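Local coordinates for pumilio domain-containing protein 7 (Caenorhabditis elegans, PDB 3V71) that binds a consensus sequence in mRNA 3'-UTRs, modulates mRNA expression and stability, and acts redundantly with related proteins in oocyte formation and early embryonic divisions, at residues His147-Arg151 with Arg185-Gln189; Met175-Lys181 with Leu224-Ala230; Ala283-Glu287 with Leu346-Trp350. All coordinates share one frame. Residue numbers count along the deposited sequence, not the author numbering.

Contact 1: residues His147-Arg151 with Arg185-Gln189; sequences HVIQR and RLVQQ. With nucleotides of chain B.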
loop_
_atom_site.group_PDB
_atom_site.type_symbol
_atom_site.label_atom_id
_atom_site.label_comp_id
_atom_site.label_asym_id
_atom_site.label_seq_id
_atom_site.Cartn_x
_atom_site.Cartn_y
_atom_site.Cartn_z
ATOM N N HIS A 147 -5.828 3.610 8.745
ATOM C CA HIS A 147 -6.396 4.591 7.828
ATOM C C HIS A 147 -5.950 5.993 8.166
ATOM O O HIS A 147 -5.862 6.855 7.295
ATOM C CB HIS A 147 -7.917 4.536 7.868
ATOM C CG HIS A 147 -8.493 3.355 7.161
ATOM N ND1 HIS A 147 -8.479 3.233 5.789
ATOM C CD2 HIS A 147 -9.106 2.244 7.632
ATOM C CE1 HIS A 147 -9.057 2.097 5.443
ATOM N NE2 HIS A 147 -9.447 1.479 6.544
ATOM N N VAL A 148 -5.685 6.221 9.443
ATOM C CA VAL A 148 -5.300 7.542 9.910
ATOM C C VAL A 148 -3.902 7.860 9.400
ATOM O O VAL A 148 -3.664 8.918 8.814
ATOM C CB VAL A 148 -5.378 7.642 11.458
ATOM C CG1 VAL A 148 -4.547 8.797 11.971
ATOM C CG2 VAL A 148 -6.825 7.781 11.909
ATOM N N ILE A 149 -2.984 6.920 9.606
ATOM C CA ILE A 149 -1.620 7.050 9.113
ATOM C C ILE A 149 -1.594 7.088 7.586
ATOM O O ILE A 149 -0.907 7.922 6.998
ATOM C CB ILE A 149 -0.749 5.908 9.610
ATOM C CG1 ILE A 149 -0.849 5.811 11.132
ATOM C CG2 ILE A 149 0.677 6.133 9.178
ATOM C CD1 ILE A 149 -0.270 4.541 11.702
ATOM N N GLN A 150 -2.344 6.189 6.951
ATOM C CA GLN A 150 -2.578 6.292 5.514
ATOM C C GLN A 150 -2.827 7.748 5.118
ATOM O O GLN A 150 -2.154 8.275 4.239
ATOM C CB GLN A 150 -3.761 5.418 5.076
ATOM C CG GLN A 150 -3.427 3.933 4.886
ATOM C CD GLN A 150 -4.627 3.113 4.424
ATOM O OE1 GLN A 150 -5.011 3.140 3.248
ATOM N NE2 GLN A 150 -5.227 2.382 5.354
ATOM N N ARG A 151 -3.782 8.391 5.789
ATOM C CA ARG A 151 -4.164 9.775 5.501
ATOM C C ARG A 151 -3.031 10.775 5.724
ATOM O O ARG A 151 -2.797 11.662 4.895
ATOM C CB ARG A 151 -5.367 10.177 6.351
ATOM C CG ARG A 151 -5.843 11.588 6.096
ATOM C CD ARG A 151 -6.439 11.707 4.714
ATOM N NE ARG A 151 -7.624 10.873 4.603
ATOM C CZ ARG A 151 -8.533 10.986 3.642
ATOM N NH1 ARG A 151 -8.386 11.908 2.699
ATOM N NH2 ARG A 151 -9.589 10.178 3.628
ATOM N N ARG A 185 -0.179 -2.300 2.560
ATOM C CA ARG A 185 -0.601 -1.193 1.699
ATOM C C ARG A 185 -0.032 0.155 2.150
ATOM O O ARG A 185 0.214 1.037 1.332
ATOM C CB ARG A 185 -2.126 -1.129 1.608
ATOM C CG ARG A 185 -2.655 0.070 0.826
ATOM C CD ARG A 185 -4.177 0.052 0.719
ATOM N NE ARG A 185 -4.718 1.331 0.269
ATOM C CZ ARG A 185 -5.093 1.598 -0.979
ATOM N NH1 ARG A 185 -4.991 0.668 -1.922
ATOM N NH2 ARG A 185 -5.578 2.802 -1.283
ATOM N N LEU A 186 0.179 0.313 3.451
ATOM C CA LEU A 186 0.790 1.529 3.969
ATOM C C LEU A 186 2.203 1.718 3.424
ATOM O O LEU A 186 2.557 2.804 2.951
ATOM C CB LEU A 186 0.832 1.504 5.497
ATOM C CG LEU A 186 1.510 2.722 6.136
ATOM C CD1 LEU A 186 0.712 4.012 5.877
ATOM C CD2 LEU A 186 1.716 2.497 7.626
ATOM N N VAL A 187 3.002 0.654 3.504
ATOM C CA VAL A 187 4.383 0.668 3.036
ATOM C C VAL A 187 4.455 1.035 1.562
ATOM O O VAL A 187 5.298 1.835 1.154
ATOM C CB VAL A 187 5.057 -0.696 3.219
ATOM C CG1 VAL A 187 6.537 -0.565 2.949
ATOM C CG2 VAL A 187 4.824 -1.225 4.618
ATOM N N GLN A 188 3.572 0.443 0.767
ATOM C CA GLN A 188 3.467 0.793 -0.642
ATOM C C GLN A 188 3.221 2.284 -0.822
ATOM O O GLN A 188 3.896 2.945 -1.613
ATOM C CB GLN A 188 2.340 0.002 -1.302
ATOM C CG GLN A 188 2.487 -1.507 -1.162
ATOM C CD GLN A 188 1.391 -2.270 -1.876
ATOM O OE1 GLN A 188 0.801 -3.209 -1.323
ATOM N NE2 GLN A 188 1.111 -1.874 -3.116
ATOM N N GLN A 189 2.252 2.807 -0.075
ATOM C CA GLN A 189 1.852 4.205 -0.179
ATOM C C GLN A 189 2.942 5.153 0.270
ATOM O O GLN A 189 3.138 6.197 -0.347
ATOM C CB GLN A 189 0.594 4.465 0.641
ATOM C CG GLN A 189 -0.663 3.834 0.078
ATOM C CD GLN A 189 -1.802 3.860 1.074
ATOM O OE1 GLN A 189 -1.587 3.993 2.282
ATOM N NE2 GLN A 189 -3.026 3.740 0.573
ATOM P P C B 9 -8.722 -3.456 3.932
ATOM O OP1 C B 9 -8.969 -2.843 5.268
ATOM O OP2 C B 9 -9.612 -4.564 3.468
ATOM O "O5'" C B 9 -8.665 -2.321 2.831
ATOM C "C5'" C B 9 -8.864 -0.966 3.187
ATOM C "C4'" C B 9 -8.652 -0.058 2.010
ATOM O "O4'" C B 9 -7.721 -0.682 1.078
ATOM C "C3'" C B 9 -9.881 0.225 1.156
ATOM O "O3'" C B 9 -10.768 1.197 1.721
ATOM C "C2'" C B 9 -9.242 0.635 -0.169
ATOM O "O2'" C B 9 -8.680 1.937 -0.072
ATOM C "C1'" C B 9 -8.092 -0.369 -0.250
ATOM N N1 C B 9 -8.502 -1.621 -0.938
ATOM C C2 C B 9 -8.265 -1.783 -2.314
ATOM O O2 C B 9 -7.689 -0.887 -2.956
ATOM N N3 C B 9 -8.671 -2.924 -2.925
ATOM C C4 C B 9 -9.292 -3.878 -2.224
ATOM N N4 C B 9 -9.679 -4.987 -2.865
ATOM C C5 C B 9 -9.544 -3.743 -0.829
ATOM C C6 C B 9 -9.141 -2.611 -0.239
ATOM P P U B 8 -8.306 -8.488 1.456
ATOM O OP1 U B 8 -9.284 -9.047 2.414
ATOM O OP2 U B 8 -8.706 -8.323 0.033
ATOM O "O5'" U B 8 -7.715 -7.118 2.011
ATOM C "C5'" U B 8 -6.760 -7.105 3.063
ATOM C "C4'" U B 8 -5.900 -5.869 3.003
ATOM O "O4'" U B 8 -4.978 -5.968 1.888
ATOM C "C3'" U B 8 -6.634 -4.558 2.761
ATOM O "O3'" U B 8 -7.214 -4.022 3.944
ATOM C "C2'" U B 8 -5.549 -3.674 2.149
ATOM O "O2'" U B 8 -4.697 -3.149 3.157
ATOM C "C1'" U B 8 -4.749 -4.689 1.333
ATOM N N1 U B 8 -5.150 -4.711 -0.092
ATOM C C2 U B 8 -4.591 -3.751 -0.919
ATOM O O2 U B 8 -3.814 -2.902 -0.517
ATOM N N3 U B 8 -4.978 -3.816 -2.236
ATOM C C4 U B 8 -5.846 -4.736 -2.796
ATOM O O4 U B 8 -6.094 -4.662 -4.000
ATOM C C5 U B 8 -6.377 -5.705 -1.881
ATOM C C6 U B 8 -6.014 -5.663 -0.591
#

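Contact 2: residues Met175-Lys181 with Leu224-Ala230; sequences MAVCQDK and LSSNEFA. With nucleotides of chain B.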
loop_
_atom_site.group_PDB
_atom_site.type_symbol
_atom_site.label_atom_id
_atom_site.label_comp_id
_atom_site.label_asym_id
_atom_site.label_seq_id
_atom_site.Cartn_x
_atom_site.Cartn_y
_atom_site.Cartn_z
ATOM N N MET A 175 9.800 -4.734 9.000
ATOM C CA MET A 175 9.442 -6.143 8.822
ATOM C C MET A 175 8.036 -6.420 9.324
ATOM O O MET A 175 7.186 -6.944 8.601
ATOM C CB MET A 175 10.406 -7.042 9.595
ATOM C CG MET A 175 11.826 -7.068 9.070
ATOM S SD MET A 175 11.910 -7.691 7.385
ATOM C CE MET A 175 11.971 -6.139 6.484
ATOM N N ALA A 176 7.813 -6.079 10.586
ATOM C CA ALA A 176 6.510 -6.220 11.216
ATOM C C ALA A 176 5.414 -5.620 10.349
ATOM O O ALA A 176 4.404 -6.266 10.085
ATOM C CB ALA A 176 6.517 -5.561 12.584
ATOM N N VAL A 177 5.612 -4.382 9.905
ATOM C CA VAL A 177 4.569 -3.677 9.162
ATOM C C VAL A 177 4.256 -4.274 7.786
ATOM O O VAL A 177 3.097 -4.591 7.504
ATOM C CB VAL A 177 4.852 -2.161 9.044
ATOM C CG1 VAL A 177 3.854 -1.507 8.110
ATOM C CG2 VAL A 177 4.789 -1.510 10.409
ATOM N N CYS A 178 5.269 -4.437 6.936
ATOM C CA CYS A 178 5.023 -4.946 5.580
ATOM C C CYS A 178 4.596 -6.399 5.558
ATOM O O CYS A 178 3.926 -6.829 4.626
ATOM C CB CYS A 178 6.205 -4.720 4.632
ATOM S SG CYS A 178 7.803 -4.674 5.414
ATOM N N GLN A 179 4.957 -7.149 6.588
ATOM C CA GLN A 179 4.480 -8.521 6.685
ATOM C C GLN A 179 3.028 -8.649 7.174
ATOM O O GLN A 179 2.400 -9.690 6.995
ATOM C CB GLN A 179 5.453 -9.380 7.497
ATOM C CG GLN A 179 6.445 -10.141 6.595
ATOM C CD GLN A 179 7.684 -10.629 7.320
ATOM O OE1 GLN A 179 8.245 -9.926 8.159
ATOM N NE2 GLN A 179 8.124 -11.839 6.990
ATOM N N ASP A 180 2.490 -7.573 7.751
ATOM C CA ASP A 180 1.119 -7.562 8.268
ATOM C C ASP A 180 0.079 -7.347 7.182
ATOM O O ASP A 180 0.289 -6.566 6.259
ATOM C CB ASP A 180 0.942 -6.488 9.344
ATOM C CG ASP A 180 -0.533 -6.149 9.598
ATOM O OD1 ASP A 180 -1.169 -6.790 10.469
ATOM O OD2 ASP A 180 -1.063 -5.243 8.916
ATOM N N LYS A 181 -1.055 -8.024 7.327
ATOM C CA LYS A 181 -2.146 -7.971 6.360
ATOM C C LYS A 181 -2.504 -6.554 5.908
ATOM O O LYS A 181 -2.764 -6.311 4.729
ATOM C CB LYS A 181 -3.376 -8.665 6.943
ATOM C CG LYS A 181 -4.539 -8.768 5.980
ATOM C CD LYS A 181 -5.681 -9.564 6.583
ATOM C CE LYS A 181 -6.688 -10.004 5.517
ATOM N NZ LYS A 181 -6.164 -11.103 4.633
ATOM N N LEU A 224 10.823 -11.421 2.618
ATOM C CA LEU A 224 9.690 -10.599 2.221
ATOM C C LEU A 224 8.965 -11.165 1.007
ATOM O O LEU A 224 7.734 -11.220 0.974
ATOM C CB LEU A 224 10.144 -9.171 1.929
ATOM C CG LEU A 224 10.547 -8.332 3.140
ATOM C CD1 LEU A 224 10.906 -6.932 2.691
ATOM C CD2 LEU A 224 9.436 -8.296 4.177
ATOM N N SER A 225 9.732 -11.580 0.007
ATOM C CA SER A 225 9.163 -12.078 -1.237
ATOM C C SER A 225 8.402 -13.376 -1.015
ATOM O O SER A 225 7.488 -13.727 -1.762
ATOM C CB SER A 225 10.269 -12.285 -2.256
ATOM O OG SER A 225 11.036 -11.107 -2.394
ATOM N N SER A 226 8.782 -14.083 0.037
ATOM C CA SER A 226 8.200 -15.377 0.338
ATOM C C SER A 226 7.024 -15.273 1.302
ATOM O O SER A 226 6.378 -16.279 1.602
ATOM C CB SER A 226 9.278 -16.295 0.910
ATOM O OG SER A 226 10.251 -16.551 -0.081
ATOM N N ASN A 227 6.758 -14.053 1.770
ATOM C CA ASN A 227 5.741 -13.790 2.779
ATOM C C ASN A 227 4.371 -13.495 2.187
ATOM O O ASN A 227 4.256 -12.802 1.174
ATOM C CB ASN A 227 6.173 -12.632 3.664
ATOM C CG ASN A 227 5.069 -12.164 4.588
ATOM O OD1 ASN A 227 4.260 -11.312 4.228
ATOM N ND2 ASN A 227 5.039 -12.712 5.792
ATOM N N GLU A 228 3.343 -14.016 2.856
ATOM C CA GLU A 228 1.952 -13.973 2.420
ATOM C C GLU A 228 1.434 -12.602 1.990
ATOM O O GLU A 228 0.530 -12.503 1.155
ATOM C CB GLU A 228 1.070 -14.506 3.545
ATOM C CG GLU A 228 -0.390 -14.621 3.180
ATOM C CD GLU A 228 -1.215 -15.211 4.306
ATOM O OE1 GLU A 228 -0.622 -15.496 5.380
ATOM O OE2 GLU A 228 -2.446 -15.388 4.108
ATOM N N PHE A 229 1.987 -11.550 2.577
ATOM C CA PHE A 229 1.579 -10.194 2.243
ATOM C C PHE A 229 2.755 -9.386 1.674
ATOM O O PHE A 229 2.643 -8.788 0.600
ATOM C CB PHE A 229 0.965 -9.500 3.472
ATOM C CG PHE A 229 -0.124 -10.303 4.135
ATOM C CD1 PHE A 229 -1.386 -10.392 3.563
ATOM C CD2 PHE A 229 0.114 -10.980 5.319
ATOM C CE1 PHE A 229 -2.386 -11.146 4.162
ATOM C CE2 PHE A 229 -0.885 -11.735 5.920
ATOM C CZ PHE A 229 -2.131 -11.818 5.340
ATOM N N ALA A 230 3.888 -9.396 2.374
ATOM C CA ALA A 230 5.027 -8.558 1.995
ATOM C C ALA A 230 5.409 -8.684 0.528
ATOM O O ALA A 230 5.967 -7.753 -0.049
ATOM C CB ALA A 230 6.228 -8.842 2.879
ATOM P P A B 7 -6.619 -13.572 -2.477
ATOM O OP1 A B 7 -7.780 -13.912 -1.622
ATOM O OP2 A B 7 -6.758 -13.691 -3.951
ATOM O "O5'" A B 7 -6.073 -12.123 -2.107
ATOM C "C5'" A B 7 -6.723 -11.315 -1.135
ATOM C "C4'" A B 7 -5.739 -10.755 -0.136
ATOM O "O4'" A B 7 -4.453 -10.547 -0.771
ATOM C "C3'" A B 7 -6.082 -9.396 0.436
ATOM O "O3'" A B 7 -7.029 -9.458 1.480
ATOM C "C2'" A B 7 -4.720 -8.859 0.860
ATOM O "O2'" A B 7 -4.283 -9.478 2.063
ATOM C "C1'" A B 7 -3.850 -9.374 -0.270
ATOM N N9 A B 7 -3.724 -8.414 -1.379
ATOM C C8 A B 7 -4.382 -8.483 -2.583
ATOM N N7 A B 7 -4.040 -7.537 -3.430
ATOM C C5 A B 7 -3.082 -6.819 -2.730
ATOM C C6 A B 7 -2.342 -5.696 -3.094
ATOM N N6 A B 7 -2.512 -5.142 -4.295
ATOM N N1 A B 7 -1.456 -5.178 -2.197
ATOM C C2 A B 7 -1.341 -5.791 -1.006
ATOM N N3 A B 7 -1.992 -6.870 -0.544
ATOM C C4 A B 7 -2.859 -7.341 -1.470
ATOM P P U B 8 -8.306 -8.488 1.456
ATOM O OP1 U B 8 -9.284 -9.047 2.414
ATOM O OP2 U B 8 -8.706 -8.323 0.033
ATOM O "O5'" U B 8 -7.715 -7.118 2.011
ATOM C "C5'" U B 8 -6.760 -7.105 3.063
ATOM C "C4'" U B 8 -5.900 -5.869 3.003
ATOM O "O4'" U B 8 -4.978 -5.968 1.888
ATOM C "C3'" U B 8 -6.634 -4.558 2.761
ATOM O "O3'" U B 8 -7.214 -4.022 3.944
ATOM C "C2'" U B 8 -5.549 -3.674 2.149
ATOM O "O2'" U B 8 -4.697 -3.149 3.157
ATOM C "C1'" U B 8 -4.749 -4.689 1.333
ATOM N N1 U B 8 -5.150 -4.711 -0.092
ATOM C C2 U B 8 -4.591 -3.751 -0.919
ATOM O O2 U B 8 -3.814 -2.902 -0.517
ATOM N N3 U B 8 -4.978 -3.816 -2.236
ATOM C C4 U B 8 -5.846 -4.736 -2.796
ATOM O O4 U B 8 -6.094 -4.662 -4.000
ATOM C C5 U B 8 -6.377 -5.705 -1.881
ATOM C C6 U B 8 -6.014 -5.663 -0.591
#

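Contact 3: residues Ala283-Glu287 with Leu346-Trp350; sequences ALLHE and LYSGW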
loop_
_atom_site.group_PDB
_atom_site.type_symbol
_atom_site.label_atom_id
_atom_site.label_comp_id
_atom_site.label_asym_id
_atom_site.label_seq_id
_atom_site.Cartn_x
_atom_site.Cartn_y
_atom_site.Cartn_z
ATOM N N ALA A 283 19.380 -6.580 -20.048
ATOM C CA ALA A 283 20.597 -7.238 -19.576
ATOM C C ALA A 283 20.361 -8.068 -18.316
ATOM O O ALA A 283 21.041 -9.067 -18.080
ATOM C CB ALA A 283 21.690 -6.215 -19.334
ATOM N N LEU A 284 19.409 -7.636 -17.495
ATOM C CA LEU A 284 18.997 -8.419 -16.340
ATOM C C LEU A 284 18.070 -9.551 -16.788
ATOM O O LEU A 284 18.108 -10.648 -16.241
ATOM C CB LEU A 284 18.325 -7.532 -15.291
ATOM C CG LEU A 284 19.298 -6.814 -14.355
ATOM C CD1 LEU A 284 18.568 -6.031 -13.264
ATOM C CD2 LEU A 284 20.256 -7.811 -13.733
ATOM N N LEU A 285 17.246 -9.279 -17.793
ATOM C CA LEU A 285 16.396 -10.307 -18.358
ATOM C C LEU A 285 17.234 -11.414 -18.993
ATOM O O LEU A 285 16.918 -12.605 -18.858
ATOM C CB LEU A 285 15.453 -9.714 -19.402
ATOM C CG LEU A 285 14.550 -10.755 -20.068
ATOM C CD1 LEU A 285 13.599 -11.380 -19.055
ATOM C CD2 LEU A 285 13.779 -10.143 -21.208
ATOM N N HIS A 286 18.295 -11.014 -19.690
ATOM C CA HIS A 286 19.178 -11.961 -20.365
ATOM C C HIS A 286 19.864 -12.912 -19.374
ATOM O O HIS A 286 20.085 -14.087 -19.676
ATOM C CB HIS A 286 20.214 -11.220 -21.219
ATOM C CG HIS A 286 21.318 -12.096 -21.733
ATOM N ND1 HIS A 286 21.186 -12.884 -22.858
ATOM C CD2 HIS A 286 22.574 -12.314 -21.269
ATOM C CE1 HIS A 286 22.308 -13.550 -23.064
ATOM N NE2 HIS A 286 23.166 -13.223 -22.114
ATOM N N GLU A 287 20.194 -12.404 -18.191
ATOM C CA GLU A 287 20.841 -13.215 -17.172
ATOM C C GLU A 287 19.842 -14.062 -16.390
ATOM O O GLU A 287 20.206 -15.058 -15.773
ATOM C CB GLU A 287 21.654 -12.341 -16.221
ATOM C CG GLU A 287 22.654 -11.439 -16.917
ATOM C CD GLU A 287 23.785 -11.003 -15.995
ATOM O OE1 GLU A 287 23.889 -11.570 -14.882
ATOM O OE2 GLU A 287 24.572 -10.106 -16.385
ATOM N N LEU A 346 18.071 -13.349 -29.870
ATOM C CA LEU A 346 18.283 -13.848 -28.520
ATOM C C LEU A 346 16.962 -14.382 -27.951
ATOM O O LEU A 346 16.903 -15.476 -27.389
ATOM C CB LEU A 346 18.838 -12.714 -27.656
ATOM C CG LEU A 346 19.316 -13.022 -26.242
ATOM C CD1 LEU A 346 20.442 -14.029 -26.278
ATOM C CD2 LEU A 346 19.760 -11.752 -25.550
ATOM N N TYR A 347 15.904 -13.592 -28.100
ATOM C CA TYR A 347 14.553 -14.029 -27.784
ATOM C C TYR A 347 14.235 -15.300 -28.559
ATOM O O TYR A 347 13.720 -16.273 -28.012
ATOM C CB TYR A 347 13.553 -12.945 -28.179
ATOM C CG TYR A 347 13.307 -11.892 -27.125
ATOM C CD1 TYR A 347 12.368 -12.099 -26.122
ATOM C CD2 TYR A 347 13.990 -10.682 -27.142
ATOM C CE1 TYR A 347 12.120 -11.135 -25.153
ATOM C CE2 TYR A 347 13.750 -9.706 -26.174
ATOM C CZ TYR A 347 12.810 -9.939 -25.180
ATOM O OH TYR A 347 12.552 -8.984 -24.212
ATOM N N SER A 348 14.538 -15.268 -29.850
ATOM C CA SER A 348 14.350 -16.418 -30.721
ATOM C C SER A 348 15.046 -17.642 -30.144
ATOM O O SER A 348 14.526 -18.753 -30.200
ATOM C CB SER A 348 14.909 -16.114 -32.109
ATOM O OG SER A 348 14.592 -17.147 -33.017
ATOM N N GLY A 349 16.233 -17.430 -29.591
ATOM C CA GLY A 349 16.977 -18.505 -28.973
ATOM C C GLY A 349 16.193 -19.142 -27.845
ATOM O O GLY A 349 16.164 -20.371 -27.720
ATOM N N TRP A 350 15.545 -18.302 -27.039
ATOM C CA TRP A 350 14.834 -18.756 -25.846
ATOM C C TRP A 350 13.518 -19.450 -26.168
ATOM O O TRP A 350 13.194 -20.504 -25.620
ATOM C CB TRP A 350 14.581 -17.578 -24.921
ATOM C CG TRP A 350 15.838 -16.915 -24.463
ATOM C CD1 TRP A 350 17.068 -17.491 -24.332
ATOM C CD2 TRP A 350 15.995 -15.542 -24.081
ATOM N NE1 TRP A 350 17.979 -16.566 -23.884
ATOM C CE2 TRP A 350 17.345 -15.360 -23.723
ATOM C CE3 TRP A 350 15.121 -14.448 -24.003
ATOM C CZ2 TRP A 350 17.846 -14.126 -23.295
ATOM C CZ3 TRP A 350 15.621 -13.223 -23.577
ATOM C CH2 TRP A 350 16.970 -13.075 -23.229
#

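Contact 1: residues His147-Arg151 with Arg185-Gln189
Arg185 opens the second segment and works at the RNA surface. Its side chain is extended, with chi1 to chi3 all t. Arg185 NE gives a weak hydrogen bond to Gln150 OE1 at 3.5 Å. The tip turns to the RNA of chain B. Arg185 NH1 is 3.3 Å from O2 of C9, Arg185 CD is 3.2 Å from O2 of U8, and the ribose O2' of C9 lies over one face of the guanidinium. Leu186 is the hydrophobic part of the contact. Leu186 CD1 packs on Ile149 CG2 at 3.9 Å and comes equally near the backbone N of Gln150. The CA atoms of Leu186 and Gln150 are 6.0 Å apart, which sets the register. One turn after Arg185, Gln189 reaches the same acceptor. Gln189 NE2 makes a weak hydrogen bond of 3.4 Å to Gln150 OE1, so this one amide oxygen receives both donors. Gln189 OE1 lies 3.2 Å from Gln150 CG. From the first segment, His147 also meets the RNA, with His147 CE1 3.8 Å from C5' of C9.

Parallel RNA-facing helices of successive repeats are characteristic of the Pumilio fold. Here the segments belong to predicted repeats 4 and 5. Their axes run 10.2 Å apart at 5°. Helix 136-141 and helix 162-169 back the apolar side, where Cys140 and Phe164 each touch both Ile149 and Leu186. Helix 108-118 flanks helix 146-153, and Gln113 on it bonds to Arg151. Helix 173-179 packs against Val187 of helix 183-194.

Contact 2: residues Met175-Lys181 with Leu224-Ala230
The end of helix 173-179 meets the end of helix 221-225 and the loop that follows it. Asn227 has chi1 t, which turns OD1 back onto its own loop. Asn227 OD1 accepts from Phe229 N at 2.8 Å and Ala230 N at 2.7 Å. This is an Asx turn within an Asx motif, and it fixes the backbone just before helix 231-238. Gln179 CG lies 3.0 Å from Asn227 ND2 and 3.9 Å from Ala230 CB.

Phe229 takes chi1 m, and its ring lies under the chain at Lys181. Lys181 CA sits 3.6 Å from the Phe229 ring centroid and only 5° off the ring normal, a CH-pi contact over the face. The ring edge meets Gln179 O, which is 3.1 Å from Phe229 CD2. Phe229 CE1 is also 3.3 Å from O2' of A7 in the RNA of chain B. Lys181 is extended through chi3 and turns to p at chi4. Lys181 NZ ends 3.6 Å from O2' of A7.

The other end is apolar. Met175 has chi1 and chi2 both m, which brings Met175 CE to 4.0 Å from Leu224 CD1. Cys178 SG is 4.2 Å from Leu224 CD2, and Cys178 CB is 4.5 Å from Ala230 CB. Asp180 points away from the loop. Its OD2 accepts from Tyr182 N and Gly183 N as helix 183-194 begins.

Equivalent turns of adjacent repeats therefore meet, each with an Asp or Asn before the RNA-facing helix. This is repeat stacking in a Pumilio domain, with Lys181 and Phe229 at the RNA backbone.

Contact 3: residues Ala283-Glu287 with Leu346-Trp350
This is a helix-to-helix contact in the C-terminal part of the repeat array, its nearest atom about 16 Å from the bound RNA. It joins helix 282-292 of predicted repeat 7 to the long helix 344-365 near the C-terminal end. The segment axes cross at 26° and approach to 12.1 Å. The nearest CA atoms, those of His286 and Leu346, are 8.4 Å apart, so side chains fill the gap. Leu285 packs as an apolar side chain against two rings, with Leu285 CD2 4.1 Å from Tyr347 CZ and 4.3 Å from Trp350 CZ3. His286 ND1 lies 3.2 Å from Leu346 CD2 and 3.6 Å from Trp350 CZ2. The imidazole and the six-membered indole ring meet rim to rim, with centroids 6.0 Å apart and planes at 38°. No hydrogen bond links the segments. Helix 316-330 packs against Tyr347 and Trp350: Tyr347 touches Ile326, Cys327 and Ala330, and Trp350 touches Cys327. On the other flank, Leu284 packs onto helix 244-256.

How the contacts relate
Contacts 1 and 2 join successive repeats near the middle of the chain. Contact 1 is buried and contact 2 partly so. They meet where Val187 CG2 packs on Val177 CG1 at 3.6 Å. Helix 173-179 leads into helix 183-194, so predicted repeat 5 supplies a segment to both. Both also touch the RNA and share U8, but contact 1 adds weak polar bonds to its apolar packing, whereas contact 2 adds a CH-pi contact and has no clear hydrogen bond across it. Contact 3 stands apart, its centre 38 Å from that of contact 1 and 31 Å from that of contact 2. It is also partly buried, but it is mainly apolar and aromatic and away from the RNA.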